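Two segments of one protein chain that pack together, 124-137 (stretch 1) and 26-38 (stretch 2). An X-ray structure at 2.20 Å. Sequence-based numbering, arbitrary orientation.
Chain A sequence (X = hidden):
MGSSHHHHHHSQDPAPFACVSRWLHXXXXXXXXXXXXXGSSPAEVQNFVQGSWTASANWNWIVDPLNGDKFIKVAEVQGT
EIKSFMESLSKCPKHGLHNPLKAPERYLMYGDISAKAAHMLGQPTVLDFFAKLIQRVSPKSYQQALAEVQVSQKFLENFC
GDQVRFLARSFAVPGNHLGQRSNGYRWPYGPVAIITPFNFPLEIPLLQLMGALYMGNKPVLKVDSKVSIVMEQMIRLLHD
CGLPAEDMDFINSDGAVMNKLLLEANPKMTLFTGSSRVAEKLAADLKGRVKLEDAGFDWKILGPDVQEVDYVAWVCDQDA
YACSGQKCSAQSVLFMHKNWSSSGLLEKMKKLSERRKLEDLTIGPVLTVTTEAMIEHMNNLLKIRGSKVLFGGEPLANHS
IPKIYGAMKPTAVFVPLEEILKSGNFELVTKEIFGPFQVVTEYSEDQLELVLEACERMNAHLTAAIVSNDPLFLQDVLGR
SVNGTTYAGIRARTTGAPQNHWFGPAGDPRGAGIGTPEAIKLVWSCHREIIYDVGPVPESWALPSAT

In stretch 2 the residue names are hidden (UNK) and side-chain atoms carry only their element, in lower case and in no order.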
# COMPACT_ATOMS: atom_id res chain seq x y z
N PRO A 124 -9.54 7.63 -34.55
CA PRO A 124 -10.98 7.73 -34.81
C PRO A 124 -11.51 6.64 -35.73
O PRO A 124 -12.60 6.12 -35.49
CB PRO A 124 -11.12 9.12 -35.44
CG PRO A 124 -10.01 9.90 -34.83
CD PRO A 124 -8.86 8.94 -34.67
N THR A 125 -10.77 6.28 -36.78
CA THR A 125 -11.25 5.25 -37.69
C THR A 125 -11.25 3.87 -37.04
O THR A 125 -12.07 3.02 -37.40
CB THR A 125 -10.42 5.23 -38.97
OG1 THR A 125 -9.04 5.02 -38.65
CG2 THR A 125 -10.58 6.54 -39.73
N VAL A 126 -10.35 3.63 -36.09
CA VAL A 126 -10.33 2.34 -35.41
C VAL A 126 -11.40 2.28 -34.34
O VAL A 126 -12.06 1.25 -34.16
CB VAL A 126 -8.93 2.06 -34.84
CG1 VAL A 126 -8.90 0.69 -34.17
CG2 VAL A 126 -7.88 2.15 -35.94
N LEU A 127 -11.59 3.38 -33.60
CA LEU A 127 -12.73 3.50 -32.69
C LEU A 127 -14.03 3.20 -33.41
O LEU A 127 -14.83 2.37 -32.97
CB LEU A 127 -12.78 4.90 -32.08
CG LEU A 127 -11.85 5.37 -30.96
CD1 LEU A 127 -11.92 6.88 -30.82
CD2 LEU A 127 -12.22 4.71 -29.64
N ASP A 128 -14.25 3.88 -34.54
CA ASP A 128 -15.49 3.70 -35.28
C ASP A 128 -15.62 2.27 -35.81
O ASP A 128 -16.71 1.69 -35.78
CB ASP A 128 -15.54 4.71 -36.43
CG ASP A 128 -16.82 4.61 -37.23
OD1 ASP A 128 -17.88 4.96 -36.69
OD2 ASP A 128 -16.74 4.19 -38.40
N PHE A 129 -14.52 1.69 -36.28
CA PHE A 129 -14.53 0.31 -36.75
C PHE A 129 -15.04 -0.64 -35.67
O PHE A 129 -15.96 -1.43 -35.90
CB PHE A 129 -13.13 -0.09 -37.20
CG PHE A 129 -12.96 -1.56 -37.46
CD1 PHE A 129 -13.28 -2.11 -38.69
CD2 PHE A 129 -12.47 -2.40 -36.46
CE1 PHE A 129 -13.12 -3.46 -38.92
CE2 PHE A 129 -12.32 -3.75 -36.69
CZ PHE A 129 -12.64 -4.28 -37.92
N PHE A 130 -14.46 -0.55 -34.47
CA PHE A 130 -14.85 -1.46 -33.40
C PHE A 130 -16.25 -1.16 -32.89
O PHE A 130 -17.01 -2.08 -32.56
CB PHE A 130 -13.83 -1.41 -32.27
CG PHE A 130 -12.67 -2.34 -32.47
CD1 PHE A 130 -12.84 -3.71 -32.35
CD2 PHE A 130 -11.41 -1.85 -32.79
CE1 PHE A 130 -11.78 -4.58 -32.53
CE2 PHE A 130 -10.35 -2.71 -32.97
CZ PHE A 130 -10.53 -4.07 -32.84
N ALA A 131 -16.62 0.12 -32.81
CA ALA A 131 -17.97 0.47 -32.38
C ALA A 131 -19.01 -0.10 -33.34
O ALA A 131 -20.03 -0.65 -32.92
CB ALA A 131 -18.11 1.98 -32.27
N LYS A 132 -18.77 0.03 -34.65
CA LYS A 132 -19.71 -0.49 -35.63
C LYS A 132 -19.75 -2.01 -35.61
O LYS A 132 -20.83 -2.60 -35.70
CB LYS A 132 -19.34 0.00 -37.03
CG LYS A 132 -20.27 1.07 -37.57
CD LYS A 132 -19.54 2.39 -37.71
CE LYS A 132 -20.39 3.41 -38.45
NZ LYS A 132 -19.57 4.39 -39.20
N LEU A 133 -18.59 -2.66 -35.50
CA LEU A 133 -18.56 -4.12 -35.45
C LEU A 133 -19.30 -4.64 -34.23
O LEU A 133 -20.02 -5.64 -34.31
CB LEU A 133 -17.11 -4.62 -35.46
CG LEU A 133 -16.93 -6.11 -35.73
CD1 LEU A 133 -17.64 -6.51 -37.00
CD2 LEU A 133 -15.45 -6.43 -35.84
N ILE A 134 -19.12 -3.99 -33.08
CA ILE A 134 -19.86 -4.36 -31.87
C ILE A 134 -21.36 -4.28 -32.12
O ILE A 134 -22.13 -5.17 -31.75
CB ILE A 134 -19.44 -3.46 -30.69
CG1 ILE A 134 -18.04 -3.84 -30.20
CG2 ILE A 134 -20.45 -3.55 -29.55
CD1 ILE A 134 -17.46 -2.84 -29.22
N GLN A 135 -21.79 -3.19 -32.77
CA GLN A 135 -23.21 -2.98 -33.04
C GLN A 135 -23.81 -4.10 -33.88
O GLN A 135 -24.97 -4.46 -33.67
CB GLN A 135 -23.40 -1.65 -33.77
CG GLN A 135 -23.54 -0.44 -32.89
CD GLN A 135 -23.98 0.78 -33.67
OE1 GLN A 135 -23.24 1.32 -34.48
NE2 GLN A 135 -25.21 1.21 -33.44
N ARG A 136 -23.05 -4.64 -34.83
CA ARG A 136 -23.63 -5.64 -35.72
C ARG A 136 -23.91 -6.96 -35.02
O ARG A 136 -24.86 -7.66 -35.38
CB ARG A 136 -22.72 -5.87 -36.93
CG ARG A 136 -22.50 -4.67 -37.86
CD ARG A 136 -23.80 -4.16 -38.47
NE ARG A 136 -24.58 -5.21 -39.11
CZ ARG A 136 -24.40 -5.65 -40.35
NH1 ARG A 136 -23.46 -5.12 -41.11
NH2 ARG A 136 -25.17 -6.62 -40.82
N VAL A 137 -23.11 -7.32 -34.03
CA VAL A 137 -23.24 -8.62 -33.38
C VAL A 137 -23.94 -8.53 -32.03
O VAL A 137 -24.70 -9.42 -31.67
CB VAL A 137 -21.85 -9.29 -33.24
CG1 VAL A 137 -21.32 -9.63 -34.61
CG2 VAL A 137 -20.88 -8.38 -32.51
N UNK A 26 -11.43 0.55 -43.83
CA UNK A 26 -11.22 -0.29 -42.66
C UNK A 26 -9.73 -0.38 -42.34
O UNK A 26 -8.90 -0.22 -43.23
c UNK A 26 -13.15 -1.56 -43.55
o UNK A 26 -10.93 -2.44 -43.72
c UNK A 26 -11.81 -1.69 -42.88
N UNK A 27 -9.40 -0.62 -41.07
CA UNK A 27 -7.99 -0.62 -40.65
C UNK A 27 -7.21 -1.79 -41.23
O UNK A 27 -7.76 -2.77 -41.72
c UNK A 27 -8.08 -0.75 -39.12
c UNK A 27 -9.44 -0.22 -38.79
c UNK A 27 -10.31 -0.67 -39.92
N UNK A 28 -5.88 -1.66 -41.14
CA UNK A 28 -4.97 -2.61 -41.77
C UNK A 28 -5.13 -4.01 -41.20
O UNK A 28 -5.16 -5.00 -41.95
o UNK A 28 -2.60 -3.19 -41.75
c UNK A 28 -3.53 -2.13 -41.61
N UNK A 29 -5.26 -4.13 -39.88
CA UNK A 29 -5.36 -5.44 -39.26
C UNK A 29 -6.68 -6.13 -39.56
O UNK A 29 -6.80 -7.34 -39.33
c UNK A 29 -5.98 -3.10 -36.85
c UNK A 29 -7.46 -4.98 -36.73
c UNK A 29 -6.23 -4.45 -37.10
c UNK A 29 -8.42 -4.19 -36.13
c UNK A 29 -6.95 -2.31 -36.25
c UNK A 29 -8.16 -2.86 -35.89
c UNK A 29 -5.19 -5.31 -37.75
N UNK A 30 -7.66 -5.39 -40.06
CA UNK A 30 -9.01 -5.92 -40.16
C UNK A 30 -9.15 -6.90 -41.32
O UNK A 30 -8.55 -6.72 -42.38
c UNK A 30 -10.02 -4.78 -40.32
N UNK A 31 -9.93 -7.95 -41.09
CA UNK A 31 -10.35 -8.86 -42.14
C UNK A 31 -11.85 -8.76 -42.41
O UNK A 31 -12.40 -9.58 -43.15
o UNK A 31 -10.58 -10.67 -40.54
c UNK A 31 -8.48 -10.47 -41.69
c UNK A 31 -9.98 -10.31 -41.79
N UNK A 32 -12.51 -7.76 -41.84
CA UNK A 32 -13.95 -7.60 -41.96
C UNK A 32 -14.29 -6.12 -42.06
O UNK A 32 -13.61 -5.27 -41.48
c UNK A 32 -14.38 -7.53 -39.46
c UNK A 32 -16.19 -8.30 -41.00
c UNK A 32 -14.69 -8.25 -40.77
N UNK A 33 -15.35 -5.82 -42.80
CA UNK A 33 -15.88 -4.47 -42.91
C UNK A 33 -17.20 -4.42 -42.16
O UNK A 33 -18.18 -5.02 -42.63
c UNK A 33 -16.07 -4.07 -44.37
o UNK A 33 -16.82 -2.87 -44.48
N UNK A 34 -17.28 -3.73 -41.02
CA UNK A 34 -18.49 -3.83 -40.18
C UNK A 34 -19.76 -3.44 -40.89
O UNK A 34 -20.81 -4.04 -40.63
c UNK A 34 -16.22 -2.93 -40.39
c UNK A 34 -18.17 -2.87 -39.02
c UNK A 34 -16.68 -2.84 -38.97
N UNK A 35 -19.71 -2.45 -41.77
CA UNK A 35 -20.92 -1.99 -42.43
C UNK A 35 -21.26 -2.81 -43.67
O UNK A 35 -22.42 -2.78 -44.12
c UNK A 35 -20.79 -0.50 -42.79
n UNK A 35 -18.48 0.82 -41.33
c UNK A 35 -19.45 -0.08 -43.37
o UNK A 35 -17.36 -0.79 -42.43
c UNK A 35 -18.33 -0.04 -42.33
N UNK A 36 -20.30 -3.55 -44.22
CA UNK A 36 -20.52 -4.35 -45.42
C UNK A 36 -21.07 -5.74 -45.14
O UNK A 36 -21.81 -6.28 -45.97
o UNK A 36 -17.81 -2.24 -48.37
c UNK A 36 -19.24 -4.00 -47.63
c UNK A 36 -19.20 -4.50 -46.19
c UNK A 36 -18.86 -2.53 -47.76
o UNK A 36 -19.61 -1.67 -47.23
N UNK A 37 -20.73 -6.33 -43.99
CA UNK A 37 -20.98 -7.74 -43.75
C UNK A 37 -22.48 -8.02 -43.72
O UNK A 37 -23.25 -7.36 -43.01
c UNK A 37 -20.66 -7.32 -41.30
c UNK A 37 -20.61 -9.67 -42.20
c UNK A 37 -20.28 -8.20 -42.47
N UNK A 38 -22.90 -9.02 -44.50
CA UNK A 38 -24.32 -9.31 -44.69
C UNK A 38 -24.47 -10.76 -45.13
O UNK A 38 -23.49 -11.50 -45.22
c UNK A 38 -24.93 -8.36 -45.73
o UNK A 38 -24.29 -8.54 -46.98

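Position 26 has three side-chain atoms: a carbon that carries one oxygen and one carbon. They only graze the helix, at Phe-129. This branched hydroxyl is threonine. Thr-26 CB is 4.5 Å from CD1 of Phe-129.

Position 27 has three carbons that close a ring onto the backbone N and pack against Phe-129 and Val-126. It is proline. Pro-27 points toward the helix. Its CD lies 3.5 Å from Phe-129 CD1, and its CG lies 4.0 Å from Val-126 CG2.

Position 28 has one carbon and then one oxygen, out of reach of the helix. It is serine. Ser-28 is exposed.

Position 29 has one carbon followed by a ring of six carbons, with no oxygen on the ring. The ring touches Val-126, Phe-129 and Phe-130. It is phenylalanine. Phe-29 CZ is 3.7 Å from Phe-130 CE2 and 4.0 Å from Val-126 CG1. The edge of its ring is directed at the face of Phe-129, with the planes at 89°. The planes of Phe-29 and Phe-130 are near parallel, at 20°, but the rings are slid apart and barely overlap.

Position 30 has a single carbon, which touches the Phe-129 ring. It is alanine. Ala-30 CB comes within 3.6 Å of Phe-129 CZ. Its backbone N donates to Pro-27 O at 3.1 Å, closing a type I turn.

Position 31 has a carbon bearing one oxygen and one carbon, and it touches nothing on the helix. It is again threonine. Thr-31 points away from the helix, and its OG1 is hydrogen-bonded elsewhere in the structure.

Position 32 has a carbon carrying two carbons, which meet Phe-129 and Leu-133. It is valine. Val-32 CG1 sits 3.9 Å from Leu-133 CD2 and 4.0 Å from Phe-129 CZ. Its backbone O lies at the edge of the Phe-129 ring, 3.2 Å from CE1.

Position 33 has one carbon and one oxygen, with no contact to the helix. It is serine. Ser-33 points away from the helix.

Position 34 has three carbons closed onto the backbone N. They pack against Phe-129, Lys-132 and Leu-133. It is proline. Pro-34 CG is 3.5 Å from Phe-129 O, and its CB is 3.7 Å from Lys-132 CB.

Position 35 has three carbons, the third carrying one oxygen and one nitrogen. Its end approaches Lys-132. It is glutamine. Gln-35 NE2 is 4.1 Å from Lys-132 CD. Its OE1 accepts a hydrogen bond from Ser-33 OG at 3.0 Å.

Position 36 has three carbons, the third carrying two oxygens, and makes no contact. It is glutamate. Glu-36 points away.

Position 37 has a carbon with two carbons attached, near Arg-136. It is valine. Val-37 CG1 is 3.6 Å from Arg-136 NH1.

Position 38 has one carbon and one oxygen, without contact to the helix. It is serine.

The contact joins an apolar part to a polar one. Phe-129 reaches into a pocket lined by Pro-27, Phe-29, Ala-30, Val-32 and Pro-34. Farther along the helix, Arg-136 NH1 donates to Pro-34 O and Val-37 O, each at 2.9 Å. Arg-136 NH2 adds a weak bond to Val-37 O at 3.0 Å. These bonds tie the arginine to the loop's main chain.

Stretch 2, residues 26-38: TPSFATVSPQEVS
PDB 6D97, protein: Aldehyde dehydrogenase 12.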